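Local coordinates for GCN5-related N-acetyltransferase (Brucella abortus, PDB 7N1L), which probably transfers an acyl group, most likely acetyl from acetyl-coenzyme A, to an acceptor amine, as other GNAT-family enzymes do, at residues 77-82 with 118-123; 92-97 with 103-108; 39-44 with 67-72. All blocks are in the same frame, centred on the assembly; numbering follows the deposited sequence.

Contact 1: residues 77-82 with 118-123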
ATOM      1  N   LEU A  77       5.705   3.387 -13.954  1.00 28.53           N
ATOM      2  CA  LEU A  77       6.598   4.223 -14.737  1.00 30.49           C
ATOM      3  C   LEU A  77       7.622   3.333 -15.427  1.00 29.67           C
ATOM      4  O   LEU A  77       8.091   2.362 -14.837  1.00 32.28           O
ATOM      5  CB  LEU A  77       7.252   5.225 -13.798  1.00 31.84           C
ATOM      6  CG  LEU A  77       7.570   6.657 -14.117  1.00 34.67           C
ATOM      7  CD1 LEU A  77       6.461   7.374 -14.804  1.00 28.95           C
ATOM      8  CD2 LEU A  77       7.694   7.230 -12.706  1.00 29.92           C
ATOM      9  N   GLY A  78       7.890   3.611 -16.701  1.00 30.55           N
ATOM     10  CA  GLY A  78       8.833   2.821 -17.476  1.00 25.62           C
ATOM     11  C   GLY A  78      10.044   3.626 -17.920  1.00 32.07           C
ATOM     12  O   GLY A  78       9.958   4.831 -18.181  1.00 30.69           O
ATOM     13  N   ALA A  79      11.182   2.940 -18.034  1.00 28.77           N
ATOM     14  CA  ALA A  79      12.422   3.543 -18.494  1.00 31.59           C
ATOM     15  C   ALA A  79      12.843   2.877 -19.795  1.00 28.84           C
ATOM     16  O   ALA A  79      12.942   1.649 -19.866  1.00 32.18           O
ATOM     17  CB  ALA A  79      13.527   3.407 -17.445  1.00 27.78           C
ATOM     18  N   ARG A  80      13.079   3.677 -20.817  1.00 30.34           N
ATOM     19  CA  ARG A  80      13.509   3.167 -22.120  1.00 39.12           C
ATOM     20  C   ARG A  80      14.921   3.643 -22.432  1.00 36.79           C
ATOM     21  O   ARG A  80      15.277   4.781 -22.124  1.00 38.02           O
ATOM     22  CB  ARG A  80      12.560   3.604 -23.247  1.00 34.33           C
ATOM     23  CG  ARG A  80      11.144   3.061 -23.101  1.00 39.48           C
ATOM     24  CD  ARG A  80      10.210   3.552 -24.226  1.00 42.53           C
ATOM     25  NE  ARG A  80       8.942   2.829 -24.204  1.00 38.60           N
ATOM     26  CZ  ARG A  80       8.776   1.616 -24.709  1.00 38.22           C
ATOM     27  NH1 ARG A  80       9.763   0.975 -25.304  1.00 42.39           N
ATOM     28  NH2 ARG A  80       7.595   1.021 -24.595  1.00 44.82           N
ATOM     29  N   VAL A  81      15.736   2.752 -23.002  1.00 37.56           N
ATOM     30  CA  VAL A  81      17.064   3.093 -23.513  1.00 36.45           C
ATOM     31  C   VAL A  81      17.168   2.632 -24.967  1.00 40.71           C
ATOM     32  O   VAL A  81      16.986   1.443 -25.261  1.00 41.17           O
ATOM     33  CB  VAL A  81      18.173   2.468 -22.644  1.00 41.03           C
ATOM     34  CG1 VAL A  81      19.538   2.530 -23.324  1.00 36.41           C
ATOM     35  CG2 VAL A  81      18.219   3.160 -21.252  1.00 40.26           C
ATOM     36  N   ASP A  82      17.459   3.569 -25.878  1.00 41.66           N
ATOM     37  CA  ASP A  82      17.559   3.283 -27.329  1.00 41.97           C
ATOM     38  C   ASP A  82      16.329   2.560 -27.848  1.00 41.47           C
ATOM     39  O   ASP A  82      16.438   1.590 -28.600  1.00 43.93           O
ATOM     40  CB  ASP A  82      18.803   2.472 -27.679  1.00 40.03           C
ATOM     41  CG  ASP A  82      20.061   3.230 -27.432  1.00 47.50           C
ATOM     42  OD1 ASP A  82      20.104   4.408 -27.849  1.00 52.47           O
ATOM     43  OD2 ASP A  82      20.989   2.656 -26.812  1.00 46.89           O
ATOM     44  N   LYS A 118      23.941   2.174 -14.224  1.00 35.30           N
ATOM     45  CA  LYS A 118      23.666   3.378 -14.988  1.00 36.38           C
ATOM     46  C   LYS A 118      22.779   4.374 -14.253  1.00 36.95           C
ATOM     47  O   LYS A 118      22.419   5.402 -14.840  1.00 38.27           O
ATOM     48  CB  LYS A 118      23.007   3.026 -16.329  1.00 37.78           C
ATOM     49  CG  LYS A 118      23.884   2.215 -17.298  1.00 40.91           C
ATOM     50  CD  LYS A 118      23.268   2.351 -18.686  1.00 41.75           C
ATOM     51  CE  LYS A 118      23.471   1.134 -19.558  1.00 46.70           C
ATOM     52  NZ  LYS A 118      22.640   1.265 -20.801  1.00 45.50           N
ATOM     53  N   GLY A 119      22.443   4.125 -12.986  1.00 35.56           N
ATOM     54  CA  GLY A 119      21.597   5.045 -12.257  1.00 35.80           C
ATOM     55  C   GLY A 119      20.139   5.073 -12.687  1.00 33.83           C
ATOM     56  O   GLY A 119      19.446   6.048 -12.398  1.00 32.15           O
ATOM     57  N   ILE A 120      19.661   4.039 -13.385  1.00 31.35           N
ATOM     58  CA  ILE A 120      18.296   4.065 -13.916  1.00 30.85           C
ATOM     59  C   ILE A 120      17.248   3.965 -12.793  1.00 34.90           C
ATOM     60  O   ILE A 120      16.248   4.692 -12.800  1.00 30.36           O
ATOM     61  CB  ILE A 120      18.121   2.960 -14.973  1.00 29.75           C
ATOM     62  CG1 ILE A 120      18.954   3.313 -16.232  1.00 32.45           C
ATOM     63  CG2 ILE A 120      16.651   2.798 -15.350  1.00 28.70           C
ATOM     64  CD1 ILE A 120      19.053   2.198 -17.234  1.00 31.68           C
ATOM     65  N   ALA A 121      17.457   3.079 -11.814  1.00 30.74           N
ATOM     66  CA  ALA A 121      16.471   2.925 -10.751  1.00 31.23           C
ATOM     67  C   ALA A 121      16.279   4.234  -9.988  1.00 29.30           C
ATOM     68  O   ALA A 121      15.148   4.661  -9.734  1.00 30.65           O
ATOM     69  CB  ALA A 121      16.880   1.787  -9.812  1.00 30.39           C
ATOM     70  N   LYS A 122      17.373   4.899  -9.644  1.00 30.18           N
ATOM     71  CA  LYS A 122      17.277   6.215  -9.012  1.00 31.06           C
ATOM     72  C   LYS A 122      16.573   7.221  -9.922  1.00 33.15           C
ATOM     73  O   LYS A 122      15.828   8.084  -9.442  1.00 29.83           O
ATOM     74  CB  LYS A 122      18.669   6.700  -8.633  1.00 32.53           C
ATOM     75  CG  LYS A 122      18.844   8.210  -8.559  1.00 35.75           C
ATOM     76  CD  LYS A 122      18.378   8.732  -7.214  1.00 38.80           C
ATOM     77  CE  LYS A 122      19.076  10.033  -6.809  1.00 32.86           C
ATOM     78  NZ  LYS A 122      18.964  11.138  -7.828  1.00 34.04           N
ATOM     79  N   ALA A 123      16.817   7.154 -11.239  1.00 28.30           N
ATOM     80  CA  ALA A 123      16.114   8.064 -12.131  1.00 31.46           C
ATOM     81  C   ALA A 123      14.601   7.831 -12.078  1.00 30.07           C
ATOM     82  O   ALA A 123      13.821   8.787 -12.103  1.00 30.75           O
ATOM     83  CB  ALA A 123      16.665   7.935 -13.555  1.00 32.25           C
TER
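Ile120, in the first turn of helix 120-129, meets two residues of strand 74-81 with two different branches. Its CG2 methyl sits on Ala79 CB at 3.8 Å, and the end of its longer branch, CD1, comes to Val81 CG2 at 4.2 Å. The split follows from the torsions: with CG1 beside the backbone N (chi1 -69°), CG2 falls anti to that N and drops onto Ala79, while the extended second torsion (chi2 170°) carries CD1 along the strand to Val81. Ala79 and Val81 are two positions apart, so both present their side chains to the helix, and Arg80 between them points the other way, to a salt bridge with Glu40. Beside Ile120, Lys118 lays its chain toward the strand, and its tip meets that of Val81, NZ to CG1 at 4.2 Å; the ammonium is hydrogen-bonded to His115 ND1. Further out, Val111 adds to the apolar surroundings of Ile120, and Ile30 to those of Ala79.

Gly119, with positive phi (71°), is the N-cap residue, and its O accepts Ala123 N in the first helical turn. Residues 118-121 match the end of the R-x-x-G-x-G/A signature, whose backbone amides bind the coenzyme A pyrophosphate in GNAT relatives. The contacts of Ile120 are methyl to methyl, so the helix start meets the strand by van der Waals packing, without directional bonds between the two segments.

Contact 2: residues 92-97 with 103-108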
ATOM      1  N   TYR A  92       1.476   3.188  -6.185  1.00 27.74           N
ATOM      2  CA  TYR A  92       0.079   3.435  -5.881  1.00 25.47           C
ATOM      3  C   TYR A  92      -0.076   4.867  -5.403  1.00 26.73           C
ATOM      4  O   TYR A  92       0.733   5.357  -4.617  1.00 30.61           O
ATOM      5  CB  TYR A  92      -0.443   2.450  -4.828  1.00 27.24           C
ATOM      6  CG  TYR A  92      -0.011   1.048  -5.154  1.00 26.90           C
ATOM      7  CD1 TYR A  92      -0.444   0.432  -6.309  1.00 28.91           C
ATOM      8  CD2 TYR A  92       0.762   0.321  -4.286  1.00 28.11           C
ATOM      9  CE1 TYR A  92      -0.044  -0.832  -6.645  1.00 27.68           C
ATOM     10  CE2 TYR A  92       1.151  -0.959  -4.603  1.00 31.34           C
ATOM     11  CZ  TYR A  92       0.747  -1.528  -5.797  1.00 29.51           C
ATOM     12  OH  TYR A  92       1.110  -2.824  -6.137  1.00 32.48           O
ATOM     13  N   ASP A  93      -1.089   5.546  -5.906  1.00 25.33           N
ATOM     14  CA  ASP A  93      -1.457   6.882  -5.440  1.00 28.90           C
ATOM     15  C   ASP A  93      -2.593   6.662  -4.434  1.00 28.37           C
ATOM     16  O   ASP A  93      -3.739   6.429  -4.823  1.00 30.20           O
ATOM     17  CB  ASP A  93      -1.882   7.776  -6.604  1.00 23.18           C
ATOM     18  CG  ASP A  93      -2.178   9.222  -6.172  1.00 27.90           C
ATOM     19  OD1 ASP A  93      -2.388   9.462  -4.964  1.00 28.89           O
ATOM     20  OD2 ASP A  93      -2.275  10.124  -7.037  1.00 27.10           O
ATOM     21  N   LEU A  94      -2.267   6.695  -3.161  1.00 24.04           N
ATOM     22  CA  LEU A  94      -3.171   6.258  -2.100  1.00 27.73           C
ATOM     23  C   LEU A  94      -3.613   7.407  -1.206  1.00 27.05           C
ATOM     24  O   LEU A  94      -2.879   8.380  -1.024  1.00 28.43           O
ATOM     25  CB  LEU A  94      -2.529   5.182  -1.220  1.00 24.53           C
ATOM     26  CG  LEU A  94      -2.228   3.853  -1.888  1.00 24.71           C
ATOM     27  CD1 LEU A  94      -1.496   2.940  -0.935  1.00 25.07           C
ATOM     28  CD2 LEU A  94      -3.518   3.202  -2.378  1.00 28.42           C
ATOM     29  N   PRO A  95      -4.807   7.331  -0.627  1.00 31.25           N
ATOM     30  CA  PRO A  95      -5.188   8.346   0.357  1.00 31.71           C
ATOM     31  C   PRO A  95      -4.307   8.217   1.584  1.00 29.53           C
ATOM     32  O   PRO A  95      -3.817   7.134   1.901  1.00 31.88           O
ATOM     33  CB  PRO A  95      -6.657   8.022   0.660  1.00 29.62           C
ATOM     34  CG  PRO A  95      -6.798   6.574   0.353  1.00 29.60           C
ATOM     35  CD  PRO A  95      -5.881   6.339  -0.838  1.00 31.66           C
ATOM     36  N   GLU A  96      -4.041   9.357   2.222  1.00 29.66           N
ATOM     37  CA  GLU A  96      -3.256   9.444   3.455  1.00 35.65           C
ATOM     38  C   GLU A  96      -4.166   9.988   4.546  1.00 38.18           C
ATOM     39  O   GLU A  96      -4.333  11.212   4.677  1.00 36.97           O
ATOM     40  CB  GLU A  96      -2.024  10.325   3.253  1.00 35.40           C
ATOM     41  CG  GLU A  96      -0.872   9.986   4.173  1.00 38.89           C
ATOM     42  CD  GLU A  96      -1.246  10.159   5.639  1.00 44.47           C
ATOM     43  OE1 GLU A  96      -1.311  11.336   6.080  1.00 43.50           O
ATOM     44  OE2 GLU A  96      -1.490   9.128   6.336  1.00 40.89           O
ATOM     45  N   PRO A  97      -4.790   9.121   5.347  1.00 37.42           N
ATOM     46  CA  PRO A  97      -5.842   9.591   6.264  1.00 40.12           C
ATOM     47  C   PRO A  97      -5.367  10.545   7.352  1.00 39.22           C
ATOM     48  O   PRO A  97      -6.163  11.358   7.836  1.00 43.84           O
ATOM     49  CB  PRO A  97      -6.374   8.285   6.877  1.00 36.37           C
ATOM     50  CG  PRO A  97      -5.985   7.224   5.927  1.00 34.96           C
ATOM     51  CD  PRO A  97      -4.662   7.657   5.375  1.00 36.11           C
ATOM     52  N   ALA A 103      -0.553   9.955  -0.597  1.00 29.93           N
ATOM     53  CA  ALA A 103       0.826   9.509  -0.537  1.00 31.43           C
ATOM     54  C   ALA A 103       1.056   8.486  -1.643  1.00 28.23           C
ATOM     55  O   ALA A 103       0.128   7.796  -2.065  1.00 26.32           O
ATOM     56  CB  ALA A 103       1.169   8.896   0.835  1.00 30.03           C
ATOM     57  N   GLY A 104       2.300   8.417  -2.134  1.00 29.45           N
ATOM     58  CA  GLY A 104       2.682   7.383  -3.090  1.00 26.56           C
ATOM     59  C   GLY A 104       3.317   6.184  -2.402  1.00 27.42           C
ATOM     60  O   GLY A 104       4.015   6.318  -1.400  1.00 31.77           O
ATOM     61  N   GLN A 105       3.114   4.997  -2.964  1.00 25.04           N
ATOM     62  CA  GLN A 105       3.661   3.788  -2.357  1.00 25.70           C
ATOM     63  C   GLN A 105       4.259   2.925  -3.454  1.00 26.89           C
ATOM     64  O   GLN A 105       3.581   2.627  -4.442  1.00 25.72           O
ATOM     65  CB  GLN A 105       2.597   3.012  -1.582  1.00 22.84           C
ATOM     66  CG  GLN A 105       3.100   1.685  -0.962  1.00 27.32           C
ATOM     67  CD  GLN A 105       1.998   0.946  -0.190  1.00 24.33           C
ATOM     68  OE1 GLN A 105       1.213   1.576   0.495  1.00 21.04           O
ATOM     69  NE2 GLN A 105       1.937  -0.376  -0.317  1.00 23.21           N
ATOM     70  N   VAL A 106       5.544   2.587  -3.297  1.00 26.99           N
ATOM     71  CA  VAL A 106       6.293   1.747  -4.230  1.00 26.16           C
ATOM     72  C   VAL A 106       6.602   0.423  -3.545  1.00 26.40           C
ATOM     73  O   VAL A 106       7.289   0.395  -2.516  1.00 28.10           O
ATOM     74  CB  VAL A 106       7.608   2.412  -4.669  1.00 28.66           C
ATOM     75  CG1 VAL A 106       8.429   1.434  -5.505  1.00 25.60           C
ATOM     76  CG2 VAL A 106       7.353   3.699  -5.416  1.00 27.40           C
ATOM     77  N   ASP A 107       6.172  -0.669  -4.148  1.00 23.66           N
ATOM     78  CA  ASP A 107       6.506  -2.002  -3.670  1.00 24.92           C
ATOM     79  C   ASP A 107       7.441  -2.740  -4.609  1.00 25.59           C
ATOM     80  O   ASP A 107       7.930  -3.812  -4.252  1.00 27.10           O
ATOM     81  CB  ASP A 107       5.225  -2.839  -3.474  1.00 30.26           C
ATOM     82  CG  ASP A 107       4.314  -2.298  -2.351  1.00 30.75           C
ATOM     83  OD1 ASP A 107       4.766  -1.525  -1.502  1.00 30.66           O
ATOM     84  OD2 ASP A 107       3.119  -2.619  -2.350  1.00 37.89           O
ATOM     85  N   HIS A 108       7.627  -2.247  -5.831  1.00 27.01           N
ATOM     86  CA  HIS A 108       8.339  -3.014  -6.839  1.00 28.18           C
ATOM     87  C   HIS A 108       9.109  -2.087  -7.758  1.00 28.65           C
ATOM     88  O   HIS A 108       8.528  -1.201  -8.395  1.00 27.22           O
ATOM     89  CB  HIS A 108       7.361  -3.859  -7.665  1.00 30.04           C
ATOM     90  CG  HIS A 108       6.415  -4.676  -6.843  1.00 28.76           C
ATOM     91  ND1 HIS A 108       6.802  -5.826  -6.187  1.00 30.06           N
ATOM     92  CD2 HIS A 108       5.103  -4.496  -6.553  1.00 29.03           C
ATOM     93  CE1 HIS A 108       5.761  -6.333  -5.548  1.00 29.86           C
ATOM     94  NE2 HIS A 108       4.724  -5.541  -5.746  1.00 28.87           N
TER
HETATM   95  O   HOH W   1       2.072  -4.153  -4.331  1.00 35.96           O
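Tyr92 and Gln105 form one of three successive antiparallel pairs in the beta hairpin of strands 84-96 and 101-111, in the middle of the GNAT sheet. Tyr92 N donates to Gln105 O at 2.8 Å, and Gln105 N returns the bond to Tyr92 O. Leu94 and Ala103 make a second hydrogen-bonded pair, Leu94 N to Ala103 O at 2.9 Å and Ala103 N to Leu94 O at 2.8 Å. Asp93 and Gly104 are the non-hydrogen-bonded pair between them; here Gly104 CA brings its hydrogen to Tyr92 O, 3.2 Å away.

Tyr92, Leu94, Ala103 and Gln105 share one face of the sheet. The Gln105 chain is fully extended (chi1 178°, chi2 180°), which lifts its amide above the strands, turned 84° from the Tyr92 ring. Leu94 CD1 touches the carbonyl end, 3.4 Å from Gln105 OE1. Gln105 NE2 reaches both carboxylate oxygens of Asp107, each by its syn lone pair, the nearer being OD2 at 3.2 Å. That same OD2 lies in the plane of the Tyr92 ring, at its edge, 3.4 Å from CE2. A water donates to OD2 from beside the phenol and weakly bonds His108 NE2.

Outside the hairpin, Asn143 holds Asp107 OD1, Tyr48 OH holds His108 ND1, and Gln105 NE2 bonds Gln105 OE1 of the second subunit. With several donors around it, the Asp107 carboxylate probably has its rotation fixed, and the polar network on this face ties the hairpin to the dimer interface.

Contact 3: residues 39-44 with 67-72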
ATOM      1  N   HIS A  39       2.578  -5.901 -23.630  1.00 35.66           N
ATOM      2  CA  HIS A  39       3.445  -6.897 -24.251  1.00 34.36           C
ATOM      3  C   HIS A  39       4.920  -6.565 -24.049  1.00 34.70           C
ATOM      4  O   HIS A  39       5.739  -7.467 -23.829  1.00 36.57           O
ATOM      5  CB  HIS A  39       3.121  -7.042 -25.726  1.00 32.58           C
ATOM      6  CG  HIS A  39       3.875  -8.153 -26.382  1.00 37.80           C
ATOM      7  ND1 HIS A  39       3.697  -9.474 -26.030  1.00 41.70           N
ATOM      8  CD2 HIS A  39       4.765  -8.153 -27.401  1.00 35.05           C
ATOM      9  CE1 HIS A  39       4.475 -10.238 -26.774  1.00 35.66           C
ATOM     10  NE2 HIS A  39       5.124  -9.461 -27.623  1.00 38.07           N
ATOM     11  N   GLU A  40       5.282  -5.286 -24.163  1.00 33.27           N
ATOM     12  CA  GLU A  40       6.658  -4.880 -23.922  1.00 33.69           C
ATOM     13  C   GLU A  40       7.010  -5.001 -22.442  1.00 32.95           C
ATOM     14  O   GLU A  40       8.129  -5.388 -22.087  1.00 36.00           O
ATOM     15  CB  GLU A  40       6.843  -3.442 -24.405  1.00 35.90           C
ATOM     16  CG  GLU A  40       7.876  -3.289 -25.512  1.00 43.77           C
ATOM     17  CD  GLU A  40       8.235  -1.846 -25.776  1.00 42.49           C
ATOM     18  OE1 GLU A  40       7.319  -1.025 -25.970  1.00 44.34           O
ATOM     19  OE2 GLU A  40       9.441  -1.535 -25.783  1.00 48.79           O
ATOM     20  N   PHE A  41       6.046  -4.714 -21.571  1.00 31.13           N
ATOM     21  CA  PHE A  41       6.245  -4.791 -20.130  1.00 32.24           C
ATOM     22  C   PHE A  41       6.354  -6.240 -19.670  1.00 32.11           C
ATOM     23  O   PHE A  41       7.108  -6.537 -18.732  1.00 31.67           O
ATOM     24  CB  PHE A  41       5.088  -4.048 -19.451  1.00 30.72           C
ATOM     25  CG  PHE A  41       5.090  -4.067 -17.949  1.00 27.98           C
ATOM     26  CD1 PHE A  41       6.238  -3.842 -17.222  1.00 28.75           C
ATOM     27  CD2 PHE A  41       3.891  -4.188 -17.265  1.00 29.37           C
ATOM     28  CE1 PHE A  41       6.209  -3.828 -15.839  1.00 28.19           C
ATOM     29  CE2 PHE A  41       3.844  -4.175 -15.875  1.00 29.95           C
ATOM     30  CZ  PHE A  41       5.018  -3.975 -15.158  1.00 27.00           C
ATOM     31  N   ALA A  42       5.670  -7.152 -20.363  1.00 28.95           N
ATOM     32  CA  ALA A  42       5.525  -8.533 -19.900  1.00 30.75           C
ATOM     33  C   ALA A  42       6.841  -9.225 -19.567  1.00 32.48           C
ATOM     34  O   ALA A  42       6.926  -9.812 -18.476  1.00 32.07           O
ATOM     35  CB  ALA A  42       4.734  -9.346 -20.938  1.00 29.75           C
ATOM     36  N   PRO A  43       7.869  -9.253 -20.441  1.00 30.49           N
ATOM     37  CA  PRO A  43       9.102  -9.969 -20.066  1.00 30.78           C
ATOM     38  C   PRO A  43       9.875  -9.294 -18.955  1.00 32.52           C
ATOM     39  O   PRO A  43      10.485  -9.984 -18.125  1.00 33.05           O
ATOM     40  CB  PRO A  43       9.911 -10.026 -21.378  1.00 33.67           C
ATOM     41  CG  PRO A  43       9.404  -8.885 -22.197  1.00 34.69           C
ATOM     42  CD  PRO A  43       7.924  -8.764 -21.830  1.00 30.91           C
ATOM     43  N   LEU A  44       9.844  -7.962 -18.899  1.00 31.20           N
ATOM     44  CA  LEU A  44      10.522  -7.249 -17.829  1.00 30.66           C
ATOM     45  C   LEU A  44       9.915  -7.610 -16.483  1.00 34.37           C
ATOM     46  O   LEU A  44      10.636  -7.856 -15.500  1.00 30.85           O
ATOM     47  CB  LEU A  44      10.429  -5.748 -18.090  1.00 31.58           C
ATOM     48  CG  LEU A  44      11.609  -4.899 -17.653  1.00 37.37           C
ATOM     49  CD1 LEU A  44      12.908  -5.403 -18.331  1.00 35.72           C
ATOM     50  CD2 LEU A  44      11.344  -3.445 -18.009  1.00 36.60           C
ATOM     51  N   HIS A  67      -3.006  -7.625 -16.591  1.00 32.68           N
ATOM     52  CA  HIS A  67      -3.788  -7.558 -15.358  1.00 31.57           C
ATOM     53  C   HIS A  67      -3.454  -6.306 -14.556  1.00 31.49           C
ATOM     54  O   HIS A  67      -4.354  -5.584 -14.110  1.00 30.68           O
ATOM     55  CB  HIS A  67      -3.562  -8.826 -14.537  1.00 31.34           C
ATOM     56  CG  HIS A  67      -4.585  -9.033 -13.470  1.00 35.23           C
ATOM     57  ND1 HIS A  67      -5.906  -9.316 -13.750  1.00 35.16           N
ATOM     58  CD2 HIS A  67      -4.486  -8.986 -12.119  1.00 32.21           C
ATOM     59  CE1 HIS A  67      -6.577  -9.438 -12.616  1.00 36.07           C
ATOM     60  NE2 HIS A  67      -5.739  -9.240 -11.615  1.00 37.67           N
ATOM     61  N   LEU A  68      -2.164  -6.026 -14.382  1.00 26.80           N
ATOM     62  CA  LEU A  68      -1.739  -4.863 -13.613  1.00 27.99           C
ATOM     63  C   LEU A  68      -2.082  -3.572 -14.341  1.00 26.69           C
ATOM     64  O   LEU A  68      -2.474  -2.577 -13.725  1.00 25.47           O
ATOM     65  CB  LEU A  68      -0.224  -4.910 -13.362  1.00 25.97           C
ATOM     66  CG  LEU A  68       0.298  -3.694 -12.593  1.00 26.30           C
ATOM     67  CD1 LEU A  68      -0.244  -3.721 -11.126  1.00 26.95           C
ATOM     68  CD2 LEU A  68       1.786  -3.634 -12.605  1.00 31.28           C
ATOM     69  N   LEU A  69      -1.868  -3.547 -15.646  1.00 27.54           N
ATOM     70  CA  LEU A  69      -2.111  -2.331 -16.395  1.00 28.67           C
ATOM     71  C   LEU A  69      -3.595  -2.028 -16.559  1.00 27.61           C
ATOM     72  O   LEU A  69      -3.922  -0.939 -17.038  1.00 26.75           O
ATOM     73  CB  LEU A  69      -1.434  -2.436 -17.764  1.00 27.88           C
ATOM     74  CG  LEU A  69       0.085  -2.404 -17.650  1.00 27.89           C
ATOM     75  CD1 LEU A  69       0.736  -2.740 -18.975  1.00 27.95           C
ATOM     76  CD2 LEU A  69       0.527  -1.016 -17.161  1.00 27.29           C
ATOM     77  N   GLN A  70      -4.494  -2.939 -16.179  1.00 26.75           N
ATOM     78  CA  GLN A  70      -5.926  -2.643 -16.178  1.00 30.28           C
ATOM     79  C   GLN A  70      -6.481  -2.362 -14.783  1.00 30.60           C
ATOM     80  O   GLN A  70      -7.706  -2.240 -14.623  1.00 28.97           O
ATOM     81  CB  GLN A  70      -6.700  -3.792 -16.818  1.00 26.59           C
ATOM     82  CG  GLN A  70      -6.590  -3.769 -18.327  1.00 28.48           C
ATOM     83  CD  GLN A  70      -7.212  -4.977 -18.940  1.00 32.96           C
ATOM     84  OE1 GLN A  70      -8.406  -4.988 -19.251  1.00 36.10           O
ATOM     85  NE2 GLN A  70      -6.422  -6.032 -19.089  1.00 36.68           N
ATOM     86  N   ASP A  71      -5.624  -2.307 -13.764  1.00 28.96           N
ATOM     87  CA  ASP A  71      -6.042  -1.889 -12.424  1.00 28.64           C
ATOM     88  C   ASP A  71      -5.789  -0.391 -12.275  1.00 29.42           C
ATOM     89  O   ASP A  71      -4.633   0.034 -12.120  1.00 27.79           O
ATOM     90  CB  ASP A  71      -5.282  -2.692 -11.377  1.00 29.31           C
ATOM     91  CG  ASP A  71      -5.820  -2.498  -9.958  1.00 29.74           C
ATOM     92  OD1 ASP A  71      -6.209  -1.370  -9.574  1.00 26.91           O
ATOM     93  OD2 ASP A  71      -5.811  -3.496  -9.228  1.00 25.20           O
ATOM     94  N   ARG A  72      -6.862   0.393 -12.165  1.00 28.61           N
ATOM     95  CA  ARG A  72      -6.748   1.851 -12.120  1.00 30.39           C
ATOM     96  C   ARG A  72      -6.171   2.358 -10.798  1.00 32.02           C
ATOM     97  O   ARG A  72      -5.843   3.552 -10.696  1.00 32.01           O
ATOM     98  CB  ARG A  72      -8.122   2.491 -12.352  1.00 34.69           C
ATOM     99  CG  ARG A  72      -8.685   2.354 -13.775  1.00 33.08           C
ATOM    100  CD  ARG A  72      -8.118   3.391 -14.690  1.00 30.76           C
ATOM    101  NE  ARG A  72      -8.138   4.719 -14.089  1.00 32.70           N
ATOM    102  CZ  ARG A  72      -7.287   5.686 -14.419  1.00 36.02           C
ATOM    103  NH1 ARG A  72      -6.370   5.515 -15.359  1.00 32.69           N
ATOM    104  NH2 ARG A  72      -7.352   6.854 -13.785  1.00 36.71           N
TER
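Phe41 is the residue of 39-44 that meets 67-72, where it touches Leu68 and Leu69. Two residues before it, His39 turns its side chain away from these leucines, yet its ND1 bonds Asp62 OD1, near the start of helix 61-69. Glu40 turns toward strand 74-81.

Phe41 comes next. Its ring carbon CG stands anti to the backbone N (chi1 178°), which swings the ring out to the second helix. Leu68 CD2 lies at the rim, near the ring plane, 3.9 Å from Phe41 CE2 and 4.1 Å from CZ. Leu69 approaches obliquely: chi1 of -69° and an extended chi2 of 171° carry its CD1 to 3.9 Å from Phe41 CD2. Two methyls from consecutive residues thus meet neighbouring ring carbons, CE2 and CD2.

Ala42 packs on Asp61, Asp62 and Ala65, extending the helix-helix seam. The helix kinks at Pro43, whose nitrogen makes no bond to the turn before. Leu44 faces Leu85 and Phe88 of strand 84-96.

Both helices pack against strand 84-96: Phe88 meets the Phe41 ring edge-to-face, and Ile90 touches Leu68. Leu33 and Leu35 close in from a loop, Leu33 on Phe41 and Leu35 on Leu69, and Pro95 of the second subunit also packs on Leu68.

In the fold
All three contacts are largely buried, but contact 1 reaches the surface at the exposed Lys118, whereas contacts 2 and 3 have no exposed touching residue and lie against the second subunit, which does not touch contact 1. Contact 2 is the polar one: backbone bonds knit neighbouring strands, and its side-chain network continues into the second subunit. Contacts 1 and 3 are small apolar seams, the first between helix and sheet, the other between two helices. Contact 1 and contact 2 share the sheet through adjacent strands 74-81 and 84-96, yet lie on opposite sides of the chain's centre, about 21 Å apart between contact centres. Contacts 1 and 3 touch through the Arg80-Glu40 salt bridge.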